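PDB 5VOL: putative esterase from Bacteroides intestinalis DSM 17393, which acts as a ferulic acid esterase of carbohydrate esterase family 1, probably freeing ferulate from its ester links to arabinoxylan. Local coordinates for residues C[17-22]-C[113-118]; C[24-29]-C[106-111]; C[44-49]-C[124-129]; C[11-16]-C[30-35]. All coordinates share one frame; numbering follows the deposited sequence.

Contact 1. Residues C[17-22]-C[113-118]; sequences LFSKVL and YTEFLP
E115 of helix 108-123 reaches across to S19 and the turn that follows strand 17-19, where an ST motif closes the end of strand 11-19, an edge strand of the alpha/beta-hydrolase sheet. It illustrates how one carboxylate can gather several donors where a chain leaves a strand. Three polar bonds carry the contact. S19 OG donates to E115 OE1 at 2.5 Å, and that oxygen accepts through its syn lone pair. The same OG accepts from L22 N at 3.0 Å, the bond that defines the ST motif. E115 OE2, also through its syn lone pair, takes K20 N at 2.9 Å, at an N-H...O angle of 138°, and more weakly V21 N at 3.4 Å. The glutamate chain is extended, CD anti to CA (chi2 -178°), which carries the carboxylate well out from the helix, and donors on both oxygens restrict its rotation. An alanine at E115 would probably leave the S19 hydroxyl and the N-H groups of K20 and V21 without this acceptor, and the turn freer to shift. Van der Waals contact adds to these bonds: the V21 side chain slants across that of E115, V21 CG2 3.7 Å from E115 CD. The apolar pair is L17 with F116, which also packs on V85 and P87: L17 CD2 lies near the ring plane, at the edge, 4.2 Å from F116 CD1.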
loop_
_atom_site.group_PDB
_atom_site.type_symbol
_atom_site.label_atom_id
_atom_site.label_comp_id
_atom_site.label_asym_id
_atom_site.label_seq_id
_atom_site.Cartn_x
_atom_site.Cartn_y
_atom_site.Cartn_z
ATOM N N LEU C 17 -4.537 11.661 36.682
ATOM C CA LEU C 17 -3.499 12.213 37.535
ATOM C C LEU C 17 -3.938 13.600 38.006
ATOM O O LEU C 17 -4.404 14.408 37.202
ATOM C CB LEU C 17 -2.183 12.304 36.772
ATOM C CG LEU C 17 -1.062 13.050 37.476
ATOM C CD1 LEU C 17 -0.668 12.324 38.761
ATOM C CD2 LEU C 17 0.121 13.213 36.550
ATOM N N PHE C 18 -3.813 13.895 39.295
ATOM C CA PHE C 18 -4.136 15.255 39.723
ATOM C C PHE C 18 -2.951 16.189 39.526
ATOM O O PHE C 18 -1.864 15.929 40.016
ATOM C CB PHE C 18 -4.581 15.313 41.183
ATOM C CG PHE C 18 -4.904 16.712 41.634
ATOM C CD1 PHE C 18 -6.116 17.289 41.295
ATOM C CD2 PHE C 18 -3.974 17.467 42.339
ATOM C CE1 PHE C 18 -6.419 18.591 41.684
ATOM C CE2 PHE C 18 -4.269 18.765 42.730
ATOM C CZ PHE C 18 -5.500 19.328 42.398
ATOM N N SER C 19 -3.167 17.283 38.803
ATOM C CA SER C 19 -2.100 18.246 38.548
ATOM C C SER C 19 -2.181 19.445 39.496
ATOM O O SER C 19 -3.195 20.148 39.523
ATOM C CB SER C 19 -2.161 18.735 37.105
ATOM O OG SER C 19 -1.301 19.845 36.895
ATOM N N LYS C 20 -1.103 19.678 40.244
ATOM C CA LYS C 20 -0.966 20.853 41.099
ATOM C C LYS C 20 -0.705 22.087 40.249
ATOM O O LYS C 20 -1.203 23.170 40.552
ATOM C CB LYS C 20 0.173 20.670 42.108
ATOM C CG LYS C 20 -0.103 19.685 43.230
ATOM C CD LYS C 20 1.184 19.397 43.997
ATOM C CE LYS C 20 1.013 18.314 45.055
ATOM N NZ LYS C 20 0.325 18.823 46.276
ATOM N N VAL C 21 0.089 21.923 39.191
ATOM C CA VAL C 21 0.332 23.013 38.245
ATOM C C VAL C 21 -0.965 23.591 37.651
ATOM O O VAL C 21 -1.096 24.809 37.481
ATOM C CB VAL C 21 1.234 22.554 37.079
ATOM C CG1 VAL C 21 1.282 23.620 36.003
ATOM C CG2 VAL C 21 2.622 22.230 37.581
ATOM N N LEU C 22 -1.922 22.719 37.339
ATOM C CA LEU C 22 -3.160 23.125 36.672
ATOM C C LEU C 22 -4.336 23.229 37.631
ATOM O O LEU C 22 -5.386 23.752 37.267
ATOM C CB LEU C 22 -3.534 22.134 35.557
ATOM C CG LEU C 22 -2.508 21.942 34.447
ATOM C CD1 LEU C 22 -2.980 20.803 33.510
ATOM C CD2 LEU C 22 -2.346 23.248 33.694
ATOM N N TYR C 113 5.702 18.160 31.394
ATOM C CA TYR C 113 7.104 17.827 31.668
ATOM C C TYR C 113 7.499 17.655 33.129
ATOM O O TYR C 113 8.468 16.939 33.407
ATOM C CB TYR C 113 8.013 18.884 31.050
ATOM C CG TYR C 113 8.025 18.724 29.567
ATOM C CD1 TYR C 113 8.754 17.695 28.970
ATOM C CD2 TYR C 113 7.262 19.548 28.761
ATOM C CE1 TYR C 113 8.739 17.514 27.595
ATOM C CE2 TYR C 113 7.239 19.374 27.392
ATOM C CZ TYR C 113 7.980 18.357 26.817
ATOM O OH TYR C 113 7.949 18.195 25.456
ATOM N N THR C 114 6.787 18.291 34.064
ATOM C CA THR C 114 7.229 18.189 35.461
ATOM C C THR C 114 6.329 17.280 36.270
ATOM O O THR C 114 6.709 16.853 37.354
ATOM C CB THR C 114 7.297 19.566 36.171
ATOM O OG1 THR C 114 5.974 20.079 36.338
ATOM C CG2 THR C 114 8.131 20.564 35.362
ATOM N N GLU C 115 5.135 16.985 35.759
ATOM C CA GLU C 115 4.197 16.120 36.483
ATOM C C GLU C 115 3.797 14.865 35.685
ATOM O O GLU C 115 3.916 13.735 36.173
ATOM C CB GLU C 115 2.932 16.893 36.860
ATOM C CG GLU C 115 3.130 18.013 37.885
ATOM C CD GLU C 115 1.820 18.705 38.237
ATOM O OE1 GLU C 115 1.047 19.042 37.312
ATOM O OE2 GLU C 115 1.553 18.902 39.443
ATOM N N PHE C 116 3.300 15.066 34.468
ATOM C CA PHE C 116 2.742 13.948 33.699
ATOM C C PHE C 116 3.819 12.959 33.277
ATOM O O PHE C 116 3.721 11.777 33.579
ATOM C CB PHE C 116 1.986 14.456 32.469
ATOM C CG PHE C 116 1.225 13.378 31.735
ATOM C CD1 PHE C 116 0.155 12.744 32.331
ATOM C CD2 PHE C 116 1.585 13.007 30.444
ATOM C CE1 PHE C 116 -0.562 11.756 31.658
ATOM C CE2 PHE C 116 0.878 12.014 29.757
ATOM C CZ PHE C 116 -0.194 11.386 30.365
ATOM N N LEU C 117 4.849 13.446 32.593
ATOM C CA LEU C 117 5.880 12.558 32.044
ATOM C C LEU C 117 6.593 11.736 33.133
ATOM O O LEU C 117 6.717 10.522 33.004
ATOM C CB LEU C 117 6.880 13.371 31.221
ATOM C CG LEU C 117 7.905 12.595 30.396
ATOM C CD1 LEU C 117 8.214 13.332 29.114
ATOM C CD2 LEU C 117 9.184 12.384 31.209
ATOM N N PRO C 118 7.040 12.381 34.233
ATOM C CA PRO C 118 7.678 11.565 35.276
ATOM C C PRO C 118 6.751 10.513 35.882
ATOM O O PRO C 118 7.190 9.394 36.141
ATOM C CB PRO C 118 8.091 12.604 36.327
ATOM C CG PRO C 118 8.301 13.847 35.545
ATOM C CD PRO C 118 7.236 13.820 34.464
#

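Contact 2. Residues C[24-29]-C[106-111]; sequences SKRAYT and WKYETF
S24 meets the far edge of the W106 indole, its OG lying near the ring plane and 3.8 Å from W106 CH2. W106 itself stacks on W97, so the edge offered to the strand belongs to a ring held from another side. K25 contributes through its backbone: its O accepts from R26 NE at 3.3 Å, the donor standing above the carbonyl plane. R26 then carries most of the contact, a worked example of an arginine used along its whole length. Its CB is 3.7 Å from F111 CZ, and its CG sits over the F111 face in a CH-pi contact, 4.1 Å from the centroid and 26° off the normal. The chain turns about CB-CG (chi2 -72°) and brings CD 4.1 Å from Y108 CE1. Beyond it, guanidinium and indole meet tip to tip with planes 85° apart: W106 CZ2 points at the centre of one guanidinium face, 3.7 Å from R26 CZ. R26 NH1 and Y108 OH both bond to N88 O. An alanine at R26 would probably open a gap between F111 and W106 and deprive N88 O of one of its donors. Y108 and F111 rise from the first turn of helix 108-123, so the buried cluster seats the start of that helix against strand 24-32, the helix-on-sheet layering characteristic of the alpha/beta-hydrolase fold.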
loop_
_atom_site.group_PDB
_atom_site.type_symbol
_atom_site.label_atom_id
_atom_site.label_comp_id
_atom_site.label_asym_id
_atom_site.label_seq_id
_atom_site.Cartn_x
_atom_site.Cartn_y
_atom_site.Cartn_z
ATOM N N SER C 24 -6.119 20.613 38.570
ATOM C CA SER C 24 -7.112 19.905 37.781
ATOM C C SER C 24 -6.775 18.417 37.698
ATOM O O SER C 24 -5.613 18.049 37.543
ATOM C CB SER C 24 -7.192 20.533 36.382
ATOM O OG SER C 24 -8.105 19.852 35.531
ATOM N N LYS C 25 -7.792 17.572 37.843
ATOM C CA LYS C 25 -7.663 16.160 37.509
ATOM C C LYS C 25 -7.440 16.057 36.001
ATOM O O LYS C 25 -8.205 16.609 35.211
ATOM C CB LYS C 25 -8.908 15.373 37.923
ATOM C CG LYS C 25 -8.958 14.999 39.392
ATOM C CD LYS C 25 -10.311 14.401 39.769
ATOM C CE LYS C 25 -10.726 13.303 38.789
ATOM N NZ LYS C 25 -12.104 12.794 39.082
ATOM N N ARG C 26 -6.373 15.385 35.601
ATOM C CA ARG C 26 -6.114 15.205 34.181
ATOM C C ARG C 26 -6.253 13.732 33.827
ATOM O O ARG C 26 -5.480 12.889 34.299
ATOM C CB ARG C 26 -4.724 15.729 33.816
ATOM C CG ARG C 26 -4.624 17.253 33.736
ATOM C CD ARG C 26 -5.337 17.793 32.501
ATOM N NE ARG C 26 -6.696 18.246 32.777
ATOM C CZ ARG C 26 -7.535 18.703 31.854
ATOM N NH1 ARG C 26 -7.171 18.733 30.572
ATOM N NH2 ARG C 26 -8.748 19.121 32.206
ATOM N N ALA C 27 -7.262 13.415 33.026
ATOM C CA ALA C 27 -7.443 12.050 32.569
ATOM C C ALA C 27 -6.401 11.716 31.496
ATOM O O ALA C 27 -5.890 12.594 30.800
ATOM C CB ALA C 27 -8.850 11.839 32.027
ATOM N N TYR C 28 -6.099 10.436 31.370
ATOM C CA TYR C 28 -5.220 9.971 30.307
ATOM C C TYR C 28 -5.603 8.549 29.945
ATOM O O TYR C 28 -6.245 7.852 30.729
ATOM C CB TYR C 28 -3.755 10.044 30.739
ATOM C CG TYR C 28 -3.412 9.092 31.867
ATOM C CD1 TYR C 28 -3.497 9.496 33.193
ATOM C CD2 TYR C 28 -2.982 7.793 31.606
ATOM C CE1 TYR C 28 -3.187 8.634 34.229
ATOM C CE2 TYR C 28 -2.666 6.930 32.634
ATOM C CZ TYR C 28 -2.768 7.355 33.943
ATOM O OH TYR C 28 -2.452 6.489 34.965
ATOM N N THR C 29 -5.213 8.130 28.744
ATOM C CA THR C 29 -5.499 6.788 28.263
ATOM C C THR C 29 -4.185 6.188 27.791
ATOM O O THR C 29 -3.454 6.808 27.024
ATOM C CB THR C 29 -6.533 6.800 27.110
ATOM O OG1 THR C 29 -7.737 7.438 27.550
ATOM C CG2 THR C 29 -6.856 5.383 26.638
ATOM N N TRP C 106 -3.132 28.346 32.679
ATOM C CA TRP C 106 -3.185 26.945 32.268
ATOM C C TRP C 106 -1.827 26.546 31.679
ATOM O O TRP C 106 -1.613 26.607 30.471
ATOM C CB TRP C 106 -4.317 26.741 31.256
ATOM C CG TRP C 106 -4.680 25.300 30.978
ATOM C CD1 TRP C 106 -4.368 24.569 29.861
ATOM C CD2 TRP C 106 -5.423 24.428 31.833
ATOM N NE1 TRP C 106 -4.883 23.296 29.970
ATOM C CE2 TRP C 106 -5.528 23.183 31.174
ATOM C CE3 TRP C 106 -6.009 24.578 33.094
ATOM C CZ2 TRP C 106 -6.201 22.102 31.732
ATOM C CZ3 TRP C 106 -6.677 23.510 33.647
ATOM C CH2 TRP C 106 -6.766 22.284 32.971
ATOM N N LYS C 107 -0.908 26.164 32.554
ATOM C CA LYS C 107 0.458 25.912 32.161
ATOM C C LYS C 107 0.585 24.427 31.803
ATOM O O LYS C 107 1.158 23.640 32.556
ATOM C CB LYS C 107 1.419 26.314 33.288
ATOM C CG LYS C 107 1.200 27.752 33.782
ATOM C CD LYS C 107 2.443 28.342 34.437
ATOM C CE LYS C 107 2.944 27.464 35.536
ATOM N NZ LYS C 107 4.387 27.712 35.855
ATOM N N TYR C 108 0.010 24.049 30.665
ATOM C CA TYR C 108 -0.112 22.633 30.330
ATOM C C TYR C 108 1.249 22.006 30.076
ATOM O O TYR C 108 1.497 20.865 30.464
ATOM C CB TYR C 108 -1.032 22.433 29.114
ATOM C CG TYR C 108 -1.464 20.992 28.946
ATOM C CD1 TYR C 108 -2.597 20.507 29.581
ATOM C CD2 TYR C 108 -0.711 20.105 28.179
ATOM C CE1 TYR C 108 -2.990 19.188 29.435
ATOM C CE2 TYR C 108 -1.091 18.783 28.034
ATOM C CZ TYR C 108 -2.229 18.330 28.659
ATOM O OH TYR C 108 -2.612 17.016 28.516
ATOM N N GLU C 109 2.147 22.744 29.445
ATOM C CA GLU C 109 3.456 22.183 29.138
ATOM C C GLU C 109 4.222 21.896 30.432
ATOM O O GLU C 109 4.907 20.866 30.569
ATOM C CB GLU C 109 4.246 23.130 28.235
ATOM C CG GLU C 109 5.547 22.538 27.671
ATOM C CD GLU C 109 6.102 23.351 26.516
ATOM O OE1 GLU C 109 5.291 23.924 25.764
ATOM O OE2 GLU C 109 7.345 23.429 26.357
ATOM N N THR C 110 4.096 22.800 31.402
ATOM C CA THR C 110 4.768 22.602 32.673
ATOM C C THR C 110 4.184 21.372 33.355
ATOM O O THR C 110 4.911 20.587 33.962
ATOM C CB THR C 110 4.630 23.852 33.602
ATOM O OG1 THR C 110 5.296 24.965 32.996
ATOM C CG2 THR C 110 5.243 23.577 34.957
ATOM N N PHE C 111 2.869 21.195 33.233
ATOM C CA PHE C 111 2.223 19.984 33.735
ATOM C C PHE C 111 2.792 18.747 33.019
ATOM O O PHE C 111 3.089 17.728 33.644
ATOM C CB PHE C 111 0.704 20.048 33.537
ATOM C CG PHE C 111 0.056 18.693 33.344
ATOM C CD1 PHE C 111 -0.076 17.815 34.406
ATOM C CD2 PHE C 111 -0.405 18.303 32.095
ATOM C CE1 PHE C 111 -0.662 16.576 34.232
ATOM C CE2 PHE C 111 -1.008 17.079 31.911
ATOM C CZ PHE C 111 -1.128 16.202 32.973
#

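Contact 3. Residues C[44-49]-C[124-129]; sequences YPVLYL and YRVIGD
Y124, where the chain leaves helix 108-123, lays its O 4.2 Å from Y44 CD2 and begins a loop that forms a single beta bridge at the margin of the alpha/beta-hydrolase sheet, just ahead of strand 46-50. R125 follows with positive phi and supplies the first bond of the bridge, its O accepting from Y44 N at 2.9 Å. Its side chain runs beside that of Y44, pointing the same way, with guanidinium and ring planes 43° apart and NH2 3.6 Å from Y44 OH. Stronger partners fix these ends: R125 NE bonds to K42 O and NH2 to F36 O, while Y44 OH bonds to S35. V126 is the bridged residue, its CA 3.2 Å from Y44 O in a CA-H...O contact. Its side chain crosses that of V46 at about a right angle, V126 CG2 resting 3.7 Å from V46 CB. The bridge is a worked example of two loops pairing just before their strands, 46-50 and 133-138, begin. I127 N completes it, donating to Y44 O at 2.8 Å and 163°. With I127 CG1 anti to its own carbonyl carbon (chi1 -67°), that atom comes 3.5 Å from Y44 O, and I127 CD1 ends 4.0 Å from P45 CD.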
loop_
_atom_site.group_PDB
_atom_site.type_symbol
_atom_site.label_atom_id
_atom_site.label_comp_id
_atom_site.label_asym_id
_atom_site.label_seq_id
_atom_site.Cartn_x
_atom_site.Cartn_y
_atom_site.Cartn_z
ATOM N N TYR C 44 10.085 -0.373 28.628
ATOM C CA TYR C 44 9.605 -0.118 27.271
ATOM C C TYR C 44 9.931 1.274 26.750
ATOM O O TYR C 44 10.067 2.223 27.529
ATOM C CB TYR C 44 8.089 -0.306 27.213
ATOM C CG TYR C 44 7.580 -1.642 27.694
ATOM C CD1 TYR C 44 7.481 -2.729 26.824
ATOM C CD2 TYR C 44 7.185 -1.819 29.007
ATOM C CE1 TYR C 44 6.997 -3.950 27.262
ATOM C CE2 TYR C 44 6.706 -3.038 29.455
ATOM C CZ TYR C 44 6.617 -4.098 28.582
ATOM O OH TYR C 44 6.137 -5.303 29.040
ATOM N N PRO C 45 10.045 1.411 25.421
ATOM C CA PRO C 45 10.013 2.771 24.893
ATOM C C PRO C 45 8.605 3.351 25.036
ATOM O O PRO C 45 7.668 2.625 25.377
ATOM C CB PRO C 45 10.416 2.608 23.420
ATOM C CG PRO C 45 10.319 1.159 23.131
ATOM C CD PRO C 45 10.417 0.409 24.400
ATOM N N VAL C 46 8.465 4.649 24.801
ATOM C CA VAL C 46 7.165 5.284 24.920
ATOM C C VAL C 46 6.908 6.220 23.751
ATOM O O VAL C 46 7.812 6.908 23.259
ATOM C CB VAL C 46 7.015 6.069 26.257
ATOM C CG1 VAL C 46 7.983 7.234 26.309
ATOM C CG2 VAL C 46 5.576 6.564 26.416
ATOM N N LEU C 47 5.660 6.199 23.294
ATOM C CA LEU C 47 5.162 7.159 22.331
ATOM C C LEU C 47 4.057 8.000 22.987
ATOM O O LEU C 47 3.039 7.460 23.433
ATOM C CB LEU C 47 4.607 6.456 21.076
ATOM C CG LEU C 47 3.876 7.366 20.081
ATOM C CD1 LEU C 47 4.846 8.355 19.456
ATOM C CD2 LEU C 47 3.181 6.533 18.984
ATOM N N TYR C 48 4.258 9.314 23.040
ATOM C CA TYR C 48 3.184 10.220 23.440
ATOM C C TYR C 48 2.350 10.524 22.201
ATOM O O TYR C 48 2.850 11.028 21.207
ATOM C CB TYR C 48 3.754 11.489 24.099
ATOM C CG TYR C 48 4.421 11.134 25.408
ATOM C CD1 TYR C 48 3.671 11.027 26.578
ATOM C CD2 TYR C 48 5.781 10.837 25.465
ATOM C CE1 TYR C 48 4.263 10.655 27.776
ATOM C CE2 TYR C 48 6.378 10.463 26.653
ATOM C CZ TYR C 48 5.616 10.383 27.807
ATOM O OH TYR C 48 6.203 10.002 28.992
ATOM N N LEU C 49 1.078 10.170 22.250
ATOM C CA LEU C 49 0.222 10.313 21.079
ATOM C C LEU C 49 -0.939 11.277 21.384
ATOM O O LEU C 49 -1.878 10.925 22.092
ATOM C CB LEU C 49 -0.303 8.944 20.653
ATOM C CG LEU C 49 -1.176 8.831 19.396
ATOM C CD1 LEU C 49 -0.404 9.300 18.170
ATOM C CD2 LEU C 49 -1.588 7.380 19.219
ATOM N N TYR C 124 4.496 3.125 34.367
ATOM C CA TYR C 124 4.322 2.156 33.279
ATOM C C TYR C 124 5.661 1.685 32.721
ATOM O O TYR C 124 5.742 1.221 31.577
ATOM C CB TYR C 124 3.420 2.758 32.183
ATOM C CG TYR C 124 2.049 3.096 32.717
ATOM C CD1 TYR C 124 1.159 2.089 33.072
ATOM C CD2 TYR C 124 1.658 4.416 32.917
ATOM C CE1 TYR C 124 -0.079 2.378 33.590
ATOM C CE2 TYR C 124 0.413 4.718 33.443
ATOM C CZ TYR C 124 -0.455 3.694 33.773
ATOM O OH TYR C 124 -1.708 3.972 34.282
ATOM N N ARG C 125 6.701 1.793 33.548
ATOM C CA ARG C 125 8.008 1.174 33.293
ATOM C C ARG C 125 8.622 1.538 31.943
ATOM O O ARG C 125 8.998 0.665 31.155
ATOM C CB ARG C 125 7.894 -0.348 33.409
ATOM C CG ARG C 125 6.923 -0.805 34.481
ATOM C CD ARG C 125 7.234 -2.203 34.963
ATOM N NE ARG C 125 7.290 -3.167 33.872
ATOM C CZ ARG C 125 6.334 -4.047 33.595
ATOM N NH1 ARG C 125 5.230 -4.092 34.322
ATOM N NH2 ARG C 125 6.493 -4.892 32.584
ATOM N N VAL C 126 8.721 2.836 31.690
ATOM C CA VAL C 126 9.333 3.348 30.478
ATOM C C VAL C 126 10.842 3.438 30.679
ATOM O O VAL C 126 11.297 3.770 31.768
ATOM C CB VAL C 126 8.746 4.725 30.109
ATOM C CG1 VAL C 126 9.627 5.456 29.123
ATOM C CG2 VAL C 126 7.303 4.570 29.586
ATOM N N ILE C 127 11.616 3.119 29.642
ATOM C CA ILE C 127 13.072 3.116 29.748
ATOM C C ILE C 127 13.582 4.452 30.287
ATOM O O ILE C 127 14.440 4.487 31.166
ATOM C CB ILE C 127 13.737 2.798 28.388
ATOM C CG1 ILE C 127 13.436 1.355 27.991
ATOM C CG2 ILE C 127 15.238 3.029 28.458
ATOM C CD1 ILE C 127 13.781 1.019 26.550
ATOM N N GLY C 128 13.031 5.549 29.782
ATOM C CA GLY C 128 13.238 6.841 30.407
ATOM C C GLY C 128 14.287 7.724 29.770
ATOM O O GLY C 128 14.594 8.793 30.301
ATOM N N ASP C 129 14.849 7.299 28.644
ATOM C CA ASP C 129 15.779 8.172 27.948
ATOM C C ASP C 129 15.235 8.621 26.590
ATOM O O ASP C 129 14.223 8.113 26.092
ATOM C CB ASP C 129 17.155 7.496 27.784
ATOM C CG ASP C 129 17.089 6.186 27.022
ATOM O OD1 ASP C 129 15.971 5.677 26.766
ATOM O OD2 ASP C 129 18.171 5.654 26.691
#

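Contact 4. Residues C[11-16]-C[30-35]; sequences KVVTDT and VFLPKS
V13 meets V30, its partner across the hairpin, and L32 diagonally, on the sheet face that K11 shares. V13 CB lies 4.0 Å from V30 CG1, while its CG2 branch is 4.0 Å from L32 CD1, the valine slanting across the leucine. V30 CG1 stands between its backbone N and carbonyl carbon (chi1 55°), which brings it 3.5 Å from V13 O. K11 flanks the same leucine, its CE 4.3 Å from L32 CD1, and its amino group forms a salt bridge with E37. The other face holds V12 and F31: V12 CG2 comes to the phenyl edge, near the ring plane and 4.5 Å from F31 CD1, and both residues touch helix 66-76. In the backbone, K11 with L32 and V13 with V30 are hydrogen-bonded pairs, V12 with F31 the non-hydrogen-bonded pair between them. L32 N to K11 O is the shortest bond, 2.7 Å and nearly straight at 176°. Such alternation of pairs is characteristic of an antiparallel beta hairpin, here strands 11-19 and 24-32 at one edge of the sheet.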
loop_
_atom_site.group_PDB
_atom_site.type_symbol
_atom_site.label_atom_id
_atom_site.label_comp_id
_atom_site.label_asym_id
_atom_site.label_seq_id
_atom_site.Cartn_x
_atom_site.Cartn_y
_atom_site.Cartn_z
ATOM N N LYS C 11 -3.575 -4.073 26.556
ATOM C CA LYS C 11 -4.679 -3.443 27.271
ATOM C C LYS C 11 -4.672 -1.955 27.045
ATOM O O LYS C 11 -3.610 -1.342 26.942
ATOM C CB LYS C 11 -4.582 -3.693 28.786
ATOM C CG LYS C 11 -5.188 -4.976 29.268
ATOM C CD LYS C 11 -4.979 -5.116 30.777
ATOM C CE LYS C 11 -3.523 -4.872 31.156
ATOM N NZ LYS C 11 -3.186 -5.371 32.521
ATOM N N VAL C 12 -5.860 -1.372 27.005
ATOM C CA VAL C 12 -5.983 0.074 27.044
ATOM C C VAL C 12 -6.573 0.439 28.400
ATOM O O VAL C 12 -7.601 -0.094 28.800
ATOM C CB VAL C 12 -6.865 0.614 25.912
ATOM C CG1 VAL C 12 -7.202 2.082 26.162
ATOM C CG2 VAL C 12 -6.147 0.454 24.586
ATOM N N VAL C 13 -5.902 1.324 29.118
ATOM C CA VAL C 13 -6.342 1.690 30.459
ATOM C C VAL C 13 -6.571 3.193 30.504
ATOM O O VAL C 13 -5.790 3.954 29.940
ATOM C CB VAL C 13 -5.311 1.261 31.524
ATOM C CG1 VAL C 13 -5.631 1.902 32.878
ATOM C CG2 VAL C 13 -5.291 -0.250 31.655
ATOM N N THR C 14 -7.656 3.615 31.150
ATOM C CA THR C 14 -7.907 5.039 31.347
ATOM C C THR C 14 -7.840 5.371 32.842
ATOM O O THR C 14 -8.489 4.724 33.656
ATOM C CB THR C 14 -9.267 5.457 30.759
ATOM O OG1 THR C 14 -9.191 5.437 29.324
ATOM C CG2 THR C 14 -9.650 6.866 31.211
ATOM N N ASP C 15 -7.036 6.365 33.199
ATOM C CA ASP C 15 -6.911 6.767 34.594
ATOM C C ASP C 15 -6.797 8.288 34.675
ATOM O O ASP C 15 -6.942 8.987 33.660
ATOM C CB ASP C 15 -5.696 6.084 35.237
ATOM C CG ASP C 15 -5.885 5.824 36.728
ATOM O OD1 ASP C 15 -6.669 6.548 37.376
ATOM O OD2 ASP C 15 -5.251 4.883 37.244
ATOM N N THR C 16 -6.547 8.806 35.877
ATOM C CA THR C 16 -6.374 10.247 36.051
ATOM C C THR C 16 -5.207 10.554 36.970
ATOM O O THR C 16 -4.918 9.805 37.896
ATOM C CB THR C 16 -7.641 10.931 36.630
ATOM O OG1 THR C 16 -7.791 10.569 38.005
ATOM C CG2 THR C 16 -8.877 10.507 35.875
ATOM N N VAL C 30 -3.866 4.996 28.262
ATOM C CA VAL C 30 -2.566 4.423 27.945
ATOM C C VAL C 30 -2.745 3.033 27.351
ATOM O O VAL C 30 -3.623 2.276 27.779
ATOM C CB VAL C 30 -1.662 4.357 29.204
ATOM C CG1 VAL C 30 -2.354 3.599 30.323
ATOM C CG2 VAL C 30 -0.323 3.712 28.877
ATOM N N PHE C 31 -1.938 2.723 26.338
ATOM C CA PHE C 31 -1.855 1.364 25.808
ATOM C C PHE C 31 -0.746 0.588 26.522
ATOM O O PHE C 31 0.378 1.052 26.579
ATOM C CB PHE C 31 -1.580 1.384 24.295
ATOM C CG PHE C 31 -1.137 0.051 23.737
ATOM C CD1 PHE C 31 -2.072 -0.873 23.281
ATOM C CD2 PHE C 31 0.212 -0.282 23.678
ATOM C CE1 PHE C 31 -1.666 -2.109 22.766
ATOM C CE2 PHE C 31 0.633 -1.518 23.164
ATOM C CZ PHE C 31 -0.309 -2.430 22.712
ATOM N N LEU C 32 -1.066 -0.593 27.041
ATOM C CA LEU C 32 -0.072 -1.435 27.690
ATOM C C LEU C 32 0.160 -2.722 26.885
ATOM O O LEU C 32 -0.776 -3.460 26.622
ATOM C CB LEU C 32 -0.510 -1.783 29.110
ATOM C CG LEU C 32 -0.856 -0.605 30.036
ATOM C CD1 LEU C 32 -1.425 -1.161 31.321
ATOM C CD2 LEU C 32 0.360 0.233 30.302
ATOM N N PRO C 33 1.418 -2.997 26.519
ATOM C CA PRO C 33 1.792 -4.192 25.747
ATOM C C PRO C 33 1.289 -5.512 26.348
ATOM O O PRO C 33 1.033 -5.615 27.551
ATOM C CB PRO C 33 3.320 -4.158 25.764
ATOM C CG PRO C 33 3.676 -2.732 25.986
ATOM C CD PRO C 33 2.573 -2.128 26.804
ATOM N N LYS C 34 1.182 -6.527 25.496
ATOM C CA LYS C 34 0.751 -7.857 25.903
ATOM C C LYS C 34 1.647 -8.454 26.992
ATOM O O LYS C 34 1.175 -9.203 27.850
ATOM C CB LYS C 34 0.714 -8.794 24.682
ATOM C CG LYS C 34 0.342 -10.217 25.011
ATOM C CD LYS C 34 0.554 -11.161 23.809
ATOM C CE LYS C 34 -0.699 -11.286 22.960
ATOM N NZ LYS C 34 -0.549 -12.356 21.921
ATOM N N SER C 35 2.933 -8.117 26.955
ATOM C CA SER C 35 3.898 -8.632 27.928
ATOM C C SER C 35 3.918 -7.875 29.261
ATOM O O SER C 35 4.684 -8.222 30.160
ATOM C CB SER C 35 5.302 -8.600 27.337
ATOM O OG SER C 35 5.745 -7.263 27.162
#

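Contact 2 is the buried one of the four; the others are only partly covered, and contact 1 mixes buried with exposed residues. Contacts 1 and 2 both fasten helix 108-123 to the first hairpin, but a carboxylate serves a turn near the surface in the former, whereas an arginine packs against three aromatic rings in the latter. F111 joins them by touching S19. Contacts 3 and 4 rest instead on backbone pairing, a single bridge against a regular antiparallel ladder. Contact 4 holds the same two strands that supply one side of contacts 1 and 2, and the hydroxyls of Y28 and Y124 tie contact 2 to contact 3, as those of S35 and Y44 tie contact 4 to it.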